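Long-range contact in phosphoglycerol transferase GacH (Streptococcus pyogenes MGAS5005, PDB 6DGM), which probably transfers glycerol phosphate onto a streptococcal rhamnose polysaccharide, through a metal-binding, sulfatase-like domain contained in this chain: residues Y113-S127 with F146-S158. Numbering follows the deposited sequence.
With 1GP (sn-glycerol-1-phosphate), chain D.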
loop_
_atom_site.group_PDB
_atom_site.type_symbol
_atom_site.label_atom_id
_atom_site.label_comp_id
_atom_site.label_asym_id
_atom_site.label_seq_id
_atom_site.Cartn_x
_atom_site.Cartn_y
_atom_site.Cartn_z
ATOM N N TYR A 113 6.259 -12.297 2.825
ATOM C CA TYR A 113 7.590 -11.963 3.295
ATOM C C TYR A 113 8.356 -13.187 3.795
ATOM O O TYR A 113 9.594 -13.154 3.831
ATOM C CB TYR A 113 7.499 -10.942 4.445
ATOM C CG TYR A 113 7.397 -9.478 4.057
ATOM C CD1 TYR A 113 7.621 -9.049 2.757
ATOM C CD2 TYR A 113 7.098 -8.516 5.015
ATOM C CE1 TYR A 113 7.555 -7.720 2.415
ATOM C CE2 TYR A 113 7.033 -7.176 4.688
ATOM C CZ TYR A 113 7.263 -6.777 3.377
ATOM O OH TYR A 113 7.215 -5.451 2.997
ATOM N N SER A 114 7.656 -14.241 4.209
ATOM C CA SER A 114 8.300 -15.453 4.690
ATOM C C SER A 114 8.454 -16.516 3.619
ATOM O O SER A 114 9.433 -17.262 3.645
ATOM C CB SER A 114 7.485 -16.077 5.826
ATOM O OG SER A 114 7.426 -15.220 6.951
ATOM N N GLU A 115 7.510 -16.604 2.677
ATOM C CA GLU A 115 7.453 -17.715 1.739
ATOM C C GLU A 115 7.840 -17.364 0.310
ATOM O O GLU A 115 8.150 -18.276 -0.465
ATOM C CB GLU A 115 6.035 -18.288 1.695
ATOM C CG GLU A 115 5.581 -18.818 3.041
ATOM C CD GLU A 115 4.145 -19.252 3.050
ATOM O OE1 GLU A 115 3.753 -20.046 2.170
ATOM O OE2 GLU A 115 3.391 -18.812 3.951
ATOM N N VAL A 116 7.755 -16.095 -0.075
ATOM C CA VAL A 116 8.047 -15.683 -1.447
ATOM C C VAL A 116 9.258 -14.744 -1.497
ATOM O O VAL A 116 10.203 -14.994 -2.256
ATOM C CB VAL A 116 6.821 -15.049 -2.129
ATOM C CG1 VAL A 116 7.210 -14.464 -3.511
ATOM C CG2 VAL A 116 5.716 -16.061 -2.303
ATOM N N PHE A 117 9.245 -13.695 -0.682
ATOM C CA PHE A 117 10.376 -12.761 -0.715
ATOM C C PHE A 117 11.723 -13.469 -0.622
ATOM O O PHE A 117 12.612 -13.158 -1.429
ATOM C CB PHE A 117 10.255 -11.666 0.351
ATOM C CG PHE A 117 11.356 -10.638 0.261
ATOM C CD1 PHE A 117 12.563 -10.842 0.900
ATOM C CD2 PHE A 117 11.183 -9.504 -0.504
ATOM C CE1 PHE A 117 13.584 -9.915 0.795
ATOM C CE2 PHE A 117 12.211 -8.563 -0.618
ATOM C CZ PHE A 117 13.406 -8.782 0.032
ATOM N N PRO A 118 11.948 -14.400 0.309
ATOM C CA PRO A 118 13.296 -14.992 0.434
ATOM C C PRO A 118 13.723 -15.779 -0.778
ATOM O O PRO A 118 14.920 -16.037 -0.955
ATOM C CB PRO A 118 13.191 -15.894 1.672
ATOM C CG PRO A 118 11.986 -15.355 2.431
ATOM C CD PRO A 118 11.042 -14.834 1.395
ATOM N N LYS A 119 12.782 -16.181 -1.619
ATOM C CA LYS A 119 13.134 -16.945 -2.808
ATOM C C LYS A 119 13.423 -16.074 -4.016
ATOM O O LYS A 119 13.878 -16.602 -5.039
ATOM C CB LYS A 119 12.021 -17.940 -3.117
ATOM C CG LYS A 119 11.925 -19.037 -2.058
ATOM C CD LYS A 119 10.795 -20.005 -2.309
ATOM C CE LYS A 119 10.670 -20.981 -1.139
ATOM N NZ LYS A 119 11.996 -21.517 -0.703
ATOM N N MET A 120 13.214 -14.764 -3.925
ATOM C CA MET A 120 13.426 -13.876 -5.065
ATOM C C MET A 120 14.908 -13.552 -5.185
ATOM O O MET A 120 15.509 -13.009 -4.257
ATOM C CB MET A 120 12.607 -12.603 -4.892
ATOM C CG MET A 120 11.107 -12.878 -4.801
ATOM S SD MET A 120 10.082 -11.434 -4.527
ATOM C CE MET A 120 10.252 -10.551 -6.077
ATOM N N ALA A 121 15.497 -13.877 -6.334
ATOM C CA ALA A 121 16.936 -13.697 -6.488
ATOM C C ALA A 121 17.344 -12.236 -6.498
ATOM O O ALA A 121 18.470 -11.909 -6.093
ATOM C CB ALA A 121 17.408 -14.352 -7.791
ATOM N N LYS A 122 16.485 -11.351 -7.001
ATOM C CA LYS A 122 16.801 -9.947 -7.193
ATOM C C LYS A 122 15.494 -9.156 -7.160
ATOM O O LYS A 122 15.027 -8.687 -8.207
ATOM C CB LYS A 122 17.541 -9.724 -8.509
ATOM C CG LYS A 122 18.920 -10.384 -8.553
ATOM C CD LYS A 122 19.671 -10.063 -9.852
ATOM C CE LYS A 122 21.059 -10.696 -9.846
ATOM N NZ LYS A 122 21.823 -10.412 -11.091
ATOM N N PRO A 123 14.895 -8.978 -5.991
ATOM C CA PRO A 123 13.563 -8.356 -5.931
ATOM C C PRO A 123 13.578 -6.901 -6.376
ATOM O O PRO A 123 14.356 -6.087 -5.869
ATOM C CB PRO A 123 13.170 -8.491 -4.451
ATOM C CG PRO A 123 14.448 -8.642 -3.730
ATOM C CD PRO A 123 15.390 -9.366 -4.658
ATOM N N HIS A 124 12.689 -6.575 -7.317
ATOM C CA HIS A 124 12.513 -5.210 -7.804
ATOM C C HIS A 124 11.358 -4.527 -7.085
ATOM O O HIS A 124 10.269 -5.095 -6.968
ATOM C CB HIS A 124 12.295 -5.212 -9.311
ATOM C CG HIS A 124 13.531 -5.580 -10.062
ATOM N ND1 HIS A 124 14.554 -4.681 -10.276
ATOM C CD2 HIS A 124 13.939 -6.753 -10.609
ATOM C CE1 HIS A 124 15.526 -5.278 -10.944
ATOM N NE2 HIS A 124 15.183 -6.537 -11.148
ATOM N N THR A 125 11.620 -3.313 -6.588
ATOM C CA THR A 125 10.657 -2.553 -5.807
ATOM C C THR A 125 10.822 -1.065 -6.112
ATOM O O THR A 125 11.833 -0.624 -6.671
ATOM C CB THR A 125 10.862 -2.736 -4.291
ATOM O OG1 THR A 125 12.118 -2.159 -3.910
ATOM C CG2 THR A 125 10.812 -4.206 -3.879
ATOM N N ILE A 126 9.820 -0.283 -5.707
ATOM C CA ILE A 126 9.874 1.166 -5.891
ATOM C C ILE A 126 11.103 1.762 -5.218
ATOM O O ILE A 126 11.626 2.782 -5.668
ATOM C CB ILE A 126 8.555 1.797 -5.401
ATOM C CG1 ILE A 126 8.579 3.321 -5.515
ATOM C CG2 ILE A 126 8.253 1.387 -3.953
ATOM C CD1 ILE A 126 8.825 3.831 -6.910
ATOM N N SER A 127 11.603 1.133 -4.156
ATOM C CA SER A 127 12.696 1.715 -3.390
ATOM C C SER A 127 14.031 1.683 -4.120
ATOM O O SER A 127 14.936 2.449 -3.757
ATOM C CB SER A 127 12.822 1.011 -2.030
ATOM O OG SER A 127 13.183 -0.361 -2.181
ATOM N N PHE A 146 6.859 -10.426 11.202
ATOM C CA PHE A 146 6.621 -10.681 9.780
ATOM C C PHE A 146 7.882 -10.582 8.939
ATOM O O PHE A 146 7.828 -10.284 7.745
ATOM C CB PHE A 146 5.475 -9.829 9.243
ATOM C CG PHE A 146 4.174 -10.222 9.819
ATOM C CD1 PHE A 146 3.546 -11.394 9.397
ATOM C CD2 PHE A 146 3.615 -9.510 10.878
ATOM C CE1 PHE A 146 2.347 -11.806 9.983
ATOM C CE2 PHE A 146 2.430 -9.917 11.456
ATOM C CZ PHE A 146 1.791 -11.059 11.005
ATOM N N ASN A 147 9.024 -10.882 9.543
ATOM C CA ASN A 147 10.305 -10.920 8.839
ATOM C C ASN A 147 10.702 -9.565 8.265
ATOM O O ASN A 147 11.511 -9.498 7.352
ATOM C CB ASN A 147 10.276 -11.969 7.713
ATOM C CG ASN A 147 11.636 -12.547 7.399
ATOM O OD1 ASN A 147 12.500 -12.639 8.265
ATOM N ND2 ASN A 147 11.819 -12.992 6.142
ATOM N N ARG A 148 10.174 -8.454 8.787
ATOM C CA ARG A 148 10.421 -7.170 8.136
ATOM C C ARG A 148 11.896 -6.764 8.159
ATOM O O ARG A 148 12.396 -6.172 7.195
ATOM C CB ARG A 148 9.562 -6.070 8.740
ATOM C CG ARG A 148 8.087 -6.183 8.398
ATOM C CD ARG A 148 7.390 -4.895 8.702
ATOM N NE ARG A 148 5.957 -4.954 8.435
ATOM C CZ ARG A 148 5.019 -5.262 9.328
ATOM N NH1 ARG A 148 5.320 -5.576 10.592
ATOM N NH2 ARG A 148 3.761 -5.283 8.934
ATOM N N LYS A 149 12.611 -7.053 9.252
ATOM C CA LYS A 149 13.992 -6.603 9.342
ATOM C C LYS A 149 14.828 -7.234 8.237
ATOM O O LYS A 149 15.659 -6.567 7.610
ATOM C CB LYS A 149 14.566 -6.957 10.709
ATOM C CG LYS A 149 15.948 -6.397 10.984
ATOM C CD LYS A 149 16.498 -6.956 12.282
ATOM C CE LYS A 149 17.912 -6.489 12.568
ATOM N NZ LYS A 149 17.936 -5.074 12.971
ATOM N N THR A 150 14.620 -8.527 7.996
ATOM C CA THR A 150 15.320 -9.218 6.924
ATOM C C THR A 150 14.956 -8.638 5.570
ATOM O O THR A 150 15.827 -8.431 4.717
ATOM C CB THR A 150 14.938 -10.694 6.982
ATOM O OG1 THR A 150 15.393 -11.228 8.222
ATOM C CG2 THR A 150 15.561 -11.442 5.833
ATOM N N VAL A 151 13.672 -8.351 5.361
ATOM C CA VAL A 151 13.223 -7.814 4.082
ATOM C C VAL A 151 13.868 -6.453 3.825
ATOM O O VAL A 151 14.470 -6.221 2.773
ATOM C CB VAL A 151 11.693 -7.703 4.058
ATOM C CG1 VAL A 151 11.216 -6.946 2.836
ATOM C CG2 VAL A 151 11.068 -9.077 4.107
ATOM N N TYR A 152 13.732 -5.525 4.780
ATOM C CA TYR A 152 14.255 -4.184 4.552
ATOM C C TYR A 152 15.774 -4.167 4.490
ATOM O O TYR A 152 16.336 -3.358 3.756
ATOM C CB TYR A 152 13.678 -3.175 5.560
ATOM C CG TYR A 152 12.227 -2.887 5.249
ATOM C CD1 TYR A 152 11.876 -2.171 4.107
ATOM C CD2 TYR A 152 11.206 -3.363 6.067
ATOM C CE1 TYR A 152 10.552 -1.919 3.804
ATOM C CE2 TYR A 152 9.880 -3.129 5.759
ATOM C CZ TYR A 152 9.563 -2.407 4.611
ATOM O OH TYR A 152 8.263 -2.151 4.258
ATOM N N SER A 153 16.447 -5.045 5.233
ATOM C CA SER A 153 17.893 -5.189 5.109
ATOM C C SER A 153 18.282 -5.651 3.708
ATOM O O SER A 153 19.205 -5.107 3.093
ATOM C CB SER A 153 18.411 -6.152 6.174
ATOM O OG SER A 153 19.804 -6.371 5.998
ATOM N N ASN A 154 17.583 -6.653 3.183
ATOM C CA ASN A 154 17.920 -7.136 1.848
ATOM C C ASN A 154 17.530 -6.157 0.758
ATOM O O ASN A 154 18.103 -6.218 -0.340
ATOM C CB ASN A 154 17.291 -8.493 1.614
ATOM C CG ASN A 154 18.100 -9.600 2.224
ATOM O OD1 ASN A 154 19.298 -9.731 1.953
ATOM N ND2 ASN A 154 17.480 -10.378 3.075
ATOM N N LEU A 155 16.584 -5.264 1.034
ATOM C CA LEU A 155 16.261 -4.159 0.141
ATOM C C LEU A 155 17.192 -2.974 0.343
ATOM O O LEU A 155 16.981 -1.931 -0.271
ATOM C CB LEU A 155 14.809 -3.719 0.323
ATOM C CG LEU A 155 13.748 -4.717 -0.149
ATOM C CD1 LEU A 155 12.346 -4.196 0.097
ATOM C CD2 LEU A 155 13.952 -5.073 -1.622
ATOM N N GLY A 156 18.219 -3.115 1.178
ATOM C CA GLY A 156 19.240 -2.092 1.285
ATOM C C GLY A 156 18.814 -0.835 2.002
ATOM O O GLY A 156 19.358 0.251 1.717
ATOM N N PHE A 157 17.869 -0.927 2.924
ATOM C CA PHE A 157 17.389 0.251 3.625
ATOM C C PHE A 157 18.419 0.697 4.654
ATOM O O PHE A 157 19.049 -0.125 5.328
ATOM C CB PHE A 157 16.054 -0.039 4.313
ATOM C CG PHE A 157 14.852 0.172 3.422
ATOM C CD1 PHE A 157 14.759 -0.448 2.188
ATOM C CD2 PHE A 157 13.820 0.997 3.825
ATOM C CE1 PHE A 157 13.643 -0.253 1.363
ATOM C CE2 PHE A 157 12.717 1.204 3.008
ATOM C CZ PHE A 157 12.635 0.591 1.765
ATOM N N SER A 158 18.574 2.005 4.788
ATOM C CA SER A 158 19.556 2.527 5.725
ATOM C C SER A 158 19.027 2.555 7.148
ATOM O O SER A 158 19.803 2.403 8.101
ATOM C CB SER A 158 19.947 3.940 5.298
ATOM O OG SER A 158 20.740 4.572 6.289
HETATM C C3 1GP D . 2.510 -5.869 13.698
HETATM O O3 1GP D . 2.147 -5.192 11.383
HETATM C C2 1GP D . 1.889 -6.218 12.362
HETATM O O2 1GP D . 3.935 -5.914 13.673
HETATM C C1 1GP D . 0.390 -6.434 12.503
HETATM O O1P 1GP D . -0.138 -7.058 11.329
HETATM O O2P 1GP D . -2.735 -6.494 11.236
HETATM O O3P 1GP D . -1.655 -8.680 10.247
HETATM O O4P 1GP D . -1.810 -8.321 12.761
HETATM P P 1GP D . -1.657 -7.624 11.375
HETATM O O HOH W 1 15.578 -1.205 -2.557
#
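Phe146 meets Tyr113 through its backbone: its O lies 3.3 Å from Tyr113 CD2, at the edge of the tyrosine ring and near its plane, while the Phe146 ring leads off to the bound sn-glycerol-1-phosphate. Asn147, at the N-cap of helix 148-154, sends ND2 to Tyr113 O (3.2 Å). That bond is nearly straight (167° at the hydrogen) and close to the amide plane, but the donor stands 42° out of the carbonyl plane.

Arg148 passes CG by Tyr113 CE2, and its extended chain carries the guanidinium to the ligand, where NH2 donates to O3 of the glycerol phosphate (2.9 Å). Val151 divides its methyls between two rings: CG2 sits over a face of Tyr113, 3.9 Å from the centroid, and CG1, anti to the backbone N (chi1 171°), over a face of Phe117. The Tyr152 hydroxyl shares Glu93 OE2 with that of Tyr113. Leu155 follows with CD2 at the Phe117 edge, 4.0 Å from CE2, and tip to tip with Thr125 CG2. A water bridges Leu155 O and Ser127 OG, and Ser127 OG also pairs with Thr125 OG1 (2.7 Å). A Schellman motif with Gly156 as C-prime ends the helix, and Phe157 turns its ring edge to Ser127.

The contact packs the chain running on from helix 112-115 against helix 148-154, which connects strands 135-139 and 159-162 of the mixed sheet. Glu93 OE1 salt-bridges Arg148 NE, consistent with second-shell positioning of the arginine that grips the ligand's glycerol oxygen.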